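Local coordinates for protein SusD homolog (Bacteroides thetaiotaomicron VPI-5482, PDB 3IHV) that probably binds glycans at the outer membrane of this gut bacterium, as a SusD-family sugar-binding protein, at residues Y128-T142 and Y154-I166. Residues are numbered along the deposited sequence; the frame is centred on the assembly and turned at random. Where two conformers were deposited one is given.
Sequences YFELVRRFGNVVLMT and YVQSAPEKVYEYI
Val132 is a knob set among Pro159, Val162, Tyr163 and Ile166: its CG1 lies over one face of the Tyr163 ring, 4.0 Å from the centroid, while CG2 meets Pro159 CB. Beside it, Tyr165 turns an edge toward the Tyr128 face in an offset edge-to-face pair, centroids 5.3 Å apart and planes at 72°. Tyr165 gets there because CG stands anti to its backbone N (chi1 -169°), and Leu140 CD2 packs against the same ring. Beyond the helices, Ser157 N donates to Val138 O at 2.7 Å, nearly straight at 168°, and water 1 joins Gly136 O, Val138 N and Ser157 O. Gln156 NE2 reaches Asn137 O at 3.0 Å from above the carbonyl plane, its OE1 being held by Asn530. At the far end, the bent chain of selenomethionine Met141 lays CE over one Tyr154 face, 3.7 Å from the centroid, a CH-pi contact, with SE oblique to that ring as a Met-aromatic contact; a serine in place of Tyr154 would probably open a gap against that methyl and leave Met146 O without its hydroxyl partner. Trp209 stacks on Tyr163, and helix 75-101 touches Tyr128. Helical segments 128-135 and 159-166 run nearly antiparallel, axes 9.8 Å apart, consistent with the TPR-like helix packing of SusD-family proteins.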
# COMPACT_ATOMS: atom_id res chain seq x y z
N TYR A 128 10.81 0.43 -8.80
CA TYR A 128 11.00 -0.82 -9.55
C TYR A 128 10.23 -1.98 -8.96
O TYR A 128 9.80 -2.87 -9.70
CB TYR A 128 12.45 -1.22 -9.75
CG TYR A 128 13.10 -0.52 -10.91
CD1 TYR A 128 12.80 -0.86 -12.20
CD2 TYR A 128 14.02 0.49 -10.69
CE1 TYR A 128 13.38 -0.21 -13.27
CE2 TYR A 128 14.61 1.13 -11.75
CZ TYR A 128 14.30 0.78 -13.02
OH TYR A 128 14.91 1.44 -14.06
N PHE A 129 10.06 -2.00 -7.63
CA PHE A 129 9.28 -3.06 -7.01
C PHE A 129 7.85 -3.00 -7.50
O PHE A 129 7.27 -4.02 -7.83
CB PHE A 129 9.34 -2.94 -5.48
CG PHE A 129 8.58 -4.03 -4.73
CD1 PHE A 129 8.68 -5.35 -5.11
CD2 PHE A 129 7.83 -3.73 -3.63
CE1 PHE A 129 8.02 -6.35 -4.45
CE2 PHE A 129 7.16 -4.76 -2.94
CZ PHE A 129 7.29 -6.06 -3.35
N GLU A 130 7.25 -1.80 -7.46
CA GLU A 130 5.89 -1.63 -7.97
C GLU A 130 5.81 -2.06 -9.43
O GLU A 130 4.86 -2.76 -9.81
CB GLU A 130 5.36 -0.20 -7.83
CG GLU A 130 5.14 0.26 -6.40
CD GLU A 130 3.86 -0.27 -5.74
OE1 GLU A 130 3.39 -1.37 -6.12
OE2 GLU A 130 3.33 0.40 -4.82
N LEU A 131 6.77 -1.65 -10.24
CA LEU A 131 6.75 -2.01 -11.66
C LEU A 131 6.82 -3.51 -11.83
O LEU A 131 6.01 -4.11 -12.55
CB LEU A 131 7.92 -1.39 -12.45
CG LEU A 131 7.81 0.07 -12.86
CD1 LEU A 131 9.15 0.60 -13.42
CD2 LEU A 131 6.66 0.22 -13.90
N VAL A 132 7.78 -4.14 -11.19
CA VAL A 132 7.94 -5.55 -11.41
C VAL A 132 6.77 -6.40 -10.87
O VAL A 132 6.35 -7.36 -11.52
CB VAL A 132 9.30 -6.09 -10.89
CG1 VAL A 132 9.31 -6.26 -9.32
CG2 VAL A 132 9.65 -7.40 -11.57
N ARG A 133 6.22 -6.05 -9.70
CA ARG A 133 5.17 -6.87 -9.16
C ARG A 133 3.85 -6.64 -9.90
O ARG A 133 3.04 -7.56 -10.01
CB ARG A 133 5.00 -6.70 -7.63
CG ARG A 133 4.35 -5.40 -7.18
CD ARG A 133 4.48 -5.29 -5.68
NE ARG A 133 3.83 -4.11 -5.15
CZ ARG A 133 3.33 -4.01 -3.94
NH1 ARG A 133 3.32 -5.05 -3.13
NH2 ARG A 133 2.79 -2.89 -3.54
N ARG A 134 3.60 -5.42 -10.38
CA ARG A 134 2.34 -5.11 -11.03
C ARG A 134 2.31 -5.39 -12.53
O ARG A 134 1.25 -5.74 -13.07
CB ARG A 134 1.92 -3.65 -10.74
CG ARG A 134 1.70 -3.41 -9.26
CD ARG A 134 1.28 -1.98 -8.94
NE ARG A 134 0.96 -1.87 -7.54
CZ ARG A 134 -0.22 -2.17 -6.98
NH1 ARG A 134 -1.26 -2.61 -7.69
NH2 ARG A 134 -0.34 -2.04 -5.66
N PHE A 135 3.46 -5.22 -13.19
CA PHE A 135 3.58 -5.37 -14.63
C PHE A 135 4.39 -6.57 -15.07
O PHE A 135 4.38 -6.90 -16.25
CB PHE A 135 4.13 -4.09 -15.25
CG PHE A 135 3.21 -2.89 -15.12
CD1 PHE A 135 2.19 -2.67 -16.05
CD2 PHE A 135 3.35 -1.98 -14.09
CE1 PHE A 135 1.34 -1.56 -15.97
CE2 PHE A 135 2.51 -0.86 -14.02
CZ PHE A 135 1.51 -0.66 -14.95
N GLY A 136 5.18 -7.14 -14.17
CA GLY A 136 5.89 -8.39 -14.47
C GLY A 136 7.12 -8.35 -15.34
O GLY A 136 8.15 -8.91 -14.98
N ASN A 137 7.01 -7.74 -16.51
CA ASN A 137 8.03 -7.73 -17.55
C ASN A 137 8.30 -6.28 -17.95
O ASN A 137 7.63 -5.73 -18.82
CB ASN A 137 7.47 -8.54 -18.70
CG ASN A 137 7.22 -9.96 -18.28
OD1 ASN A 137 8.18 -10.69 -18.08
ND2 ASN A 137 5.95 -10.34 -18.05
N VAL A 138 9.33 -5.71 -17.32
CA VAL A 138 9.54 -4.29 -17.40
C VAL A 138 10.97 -3.98 -17.87
O VAL A 138 11.85 -4.87 -17.91
CB VAL A 138 9.19 -3.61 -16.06
CG1 VAL A 138 7.66 -3.93 -15.62
CG2 VAL A 138 10.23 -3.92 -14.98
N VAL A 139 11.16 -2.74 -18.25
CA VAL A 139 12.46 -2.25 -18.70
C VAL A 139 13.28 -1.72 -17.52
O VAL A 139 12.79 -0.92 -16.69
CB VAL A 139 12.33 -1.08 -19.72
CG1 VAL A 139 13.71 -0.62 -20.20
CG2 VAL A 139 11.49 -1.47 -20.91
N LEU A 140 14.54 -2.16 -17.47
CA LEU A 140 15.51 -1.57 -16.55
C LEU A 140 16.05 -0.32 -17.25
O LEU A 140 16.92 -0.42 -18.12
CB LEU A 140 16.66 -2.52 -16.23
CG LEU A 140 16.35 -3.63 -15.23
CD1 LEU A 140 17.45 -4.69 -15.12
CD2 LEU A 140 16.06 -2.99 -13.88
N MSE A 141 15.52 0.84 -16.86
CA MSE A 141 15.89 2.14 -17.40
C MSE A 141 16.96 2.71 -16.47
O MSE A 141 16.66 3.47 -15.53
CB MSE A 141 14.66 3.05 -17.46
CG MSE A 141 14.79 4.22 -18.35
SE MSE A 141 14.81 3.74 -20.25
CE MSE A 141 13.02 3.18 -20.48
N THR A 142 18.20 2.33 -16.75
CA THR A 142 19.27 2.56 -15.78
C THR A 142 19.96 3.88 -15.76
O THR A 142 20.83 4.12 -14.89
CB THR A 142 20.29 1.45 -15.88
OG1 THR A 142 20.74 1.35 -17.23
CG2 THR A 142 19.65 0.14 -15.43
N TYR A 154 14.46 -0.45 -26.55
CA TYR A 154 14.01 -0.92 -25.24
C TYR A 154 13.62 -2.38 -25.23
O TYR A 154 12.90 -2.84 -26.09
CB TYR A 154 12.84 -0.11 -24.72
CG TYR A 154 13.14 1.34 -24.46
CD1 TYR A 154 14.43 1.77 -24.13
CD2 TYR A 154 12.13 2.28 -24.48
CE1 TYR A 154 14.69 3.11 -23.86
CE2 TYR A 154 12.37 3.62 -24.19
CZ TYR A 154 13.65 4.02 -23.90
OH TYR A 154 13.88 5.33 -23.63
N VAL A 155 14.11 -3.08 -24.23
CA VAL A 155 13.77 -4.48 -24.05
C VAL A 155 13.38 -4.72 -22.61
O VAL A 155 13.90 -4.06 -21.67
CB VAL A 155 14.92 -5.43 -24.43
CG1 VAL A 155 15.25 -5.31 -25.92
CG2 VAL A 155 16.14 -5.19 -23.58
N GLN A 156 12.45 -5.63 -22.43
CA GLN A 156 12.00 -6.03 -21.11
C GLN A 156 13.04 -6.95 -20.50
O GLN A 156 13.58 -7.80 -21.19
CB GLN A 156 10.66 -6.75 -21.26
CG GLN A 156 9.53 -5.79 -21.59
CD GLN A 156 8.38 -6.49 -22.28
OE1 GLN A 156 8.54 -7.09 -23.35
NE2 GLN A 156 7.19 -6.41 -21.67
N SER A 157 13.33 -6.76 -19.22
CA SER A 157 14.26 -7.63 -18.51
C SER A 157 13.52 -8.77 -17.81
O SER A 157 12.36 -8.62 -17.45
CB SER A 157 15.06 -6.83 -17.46
OG SER A 157 16.12 -6.13 -18.11
N ALA A 158 14.20 -9.88 -17.61
CA ALA A 158 13.69 -10.97 -16.78
C ALA A 158 13.37 -10.39 -15.38
O ALA A 158 14.14 -9.58 -14.85
CB ALA A 158 14.74 -12.10 -16.67
N PRO A 159 12.25 -10.78 -14.78
CA PRO A 159 11.91 -10.22 -13.48
C PRO A 159 13.02 -10.44 -12.43
O PRO A 159 13.19 -9.61 -11.55
CB PRO A 159 10.62 -10.94 -13.08
CG PRO A 159 10.49 -12.07 -14.03
CD PRO A 159 11.18 -11.67 -15.27
N GLU A 160 13.75 -11.55 -12.57
CA GLU A 160 14.85 -11.88 -11.67
C GLU A 160 15.92 -10.80 -11.70
O GLU A 160 16.48 -10.47 -10.65
CB GLU A 160 15.54 -13.18 -12.09
CG GLU A 160 14.76 -14.40 -11.91
CD GLU A 160 13.87 -14.79 -13.09
OE1 GLU A 160 13.61 -13.95 -13.96
OE2 GLU A 160 13.42 -15.98 -13.10
N LYS A 161 16.18 -10.25 -12.88
CA LYS A 161 17.16 -9.19 -13.02
C LYS A 161 16.63 -7.89 -12.45
O LYS A 161 17.41 -7.14 -11.90
CB LYS A 161 17.59 -8.98 -14.48
CG LYS A 161 18.30 -10.17 -15.10
CD LYS A 161 19.46 -10.71 -14.25
CE LYS A 161 20.62 -9.73 -14.06
NZ LYS A 161 21.65 -10.30 -13.09
N VAL A 162 15.34 -7.60 -12.57
CA VAL A 162 14.79 -6.40 -11.96
C VAL A 162 14.86 -6.55 -10.43
O VAL A 162 15.22 -5.59 -9.71
CB VAL A 162 13.38 -6.12 -12.45
CG1 VAL A 162 12.81 -4.87 -11.80
CG2 VAL A 162 13.38 -5.98 -14.01
N TYR A 163 14.55 -7.75 -9.91
CA TYR A 163 14.65 -8.00 -8.48
C TYR A 163 16.08 -7.81 -7.98
O TYR A 163 16.32 -7.24 -6.92
CB TYR A 163 14.08 -9.37 -8.03
CG TYR A 163 12.58 -9.32 -7.73
CD1 TYR A 163 12.12 -8.66 -6.58
CD2 TYR A 163 11.62 -9.89 -8.57
CE1 TYR A 163 10.80 -8.58 -6.29
CE2 TYR A 163 10.29 -9.85 -8.26
CZ TYR A 163 9.87 -9.19 -7.12
OH TYR A 163 8.55 -9.05 -6.78
N GLU A 164 17.05 -8.31 -8.72
CA GLU A 164 18.43 -8.11 -8.33
C GLU A 164 18.81 -6.62 -8.27
O GLU A 164 19.55 -6.19 -7.38
CB GLU A 164 19.29 -8.91 -9.30
CG GLU A 164 20.74 -8.79 -9.10
CD GLU A 164 21.50 -9.74 -10.01
OE1 GLU A 164 22.69 -9.48 -10.28
OE2 GLU A 164 20.86 -10.73 -10.47
N TYR A 165 18.29 -5.84 -9.21
CA TYR A 165 18.54 -4.40 -9.24
C TYR A 165 17.90 -3.72 -8.02
O TYR A 165 18.55 -2.93 -7.34
CB TYR A 165 17.99 -3.84 -10.54
CG TYR A 165 18.40 -2.44 -10.83
CD1 TYR A 165 19.60 -2.17 -11.48
CD2 TYR A 165 17.61 -1.39 -10.48
CE1 TYR A 165 19.99 -0.86 -11.74
CE2 TYR A 165 17.98 -0.10 -10.75
CZ TYR A 165 19.14 0.16 -11.38
OH TYR A 165 19.47 1.47 -11.64
N ILE A 166 16.65 -4.08 -7.71
CA ILE A 166 15.98 -3.55 -6.51
C ILE A 166 16.79 -3.91 -5.24
O ILE A 166 17.02 -3.09 -4.38
CB ILE A 166 14.57 -4.15 -6.38
CG1 ILE A 166 13.71 -3.68 -7.55
CG2 ILE A 166 13.93 -3.81 -5.00
CD1 ILE A 166 12.47 -4.53 -7.75
O HOH W 1 10.59 -7.56 -15.47
O HOH W 2 10.54 -9.96 -19.15
O HOH W 3 15.48 -3.94 -19.59
O HOH W 4 17.35 2.76 -12.90
O HOH W 5 21.68 2.25 -12.82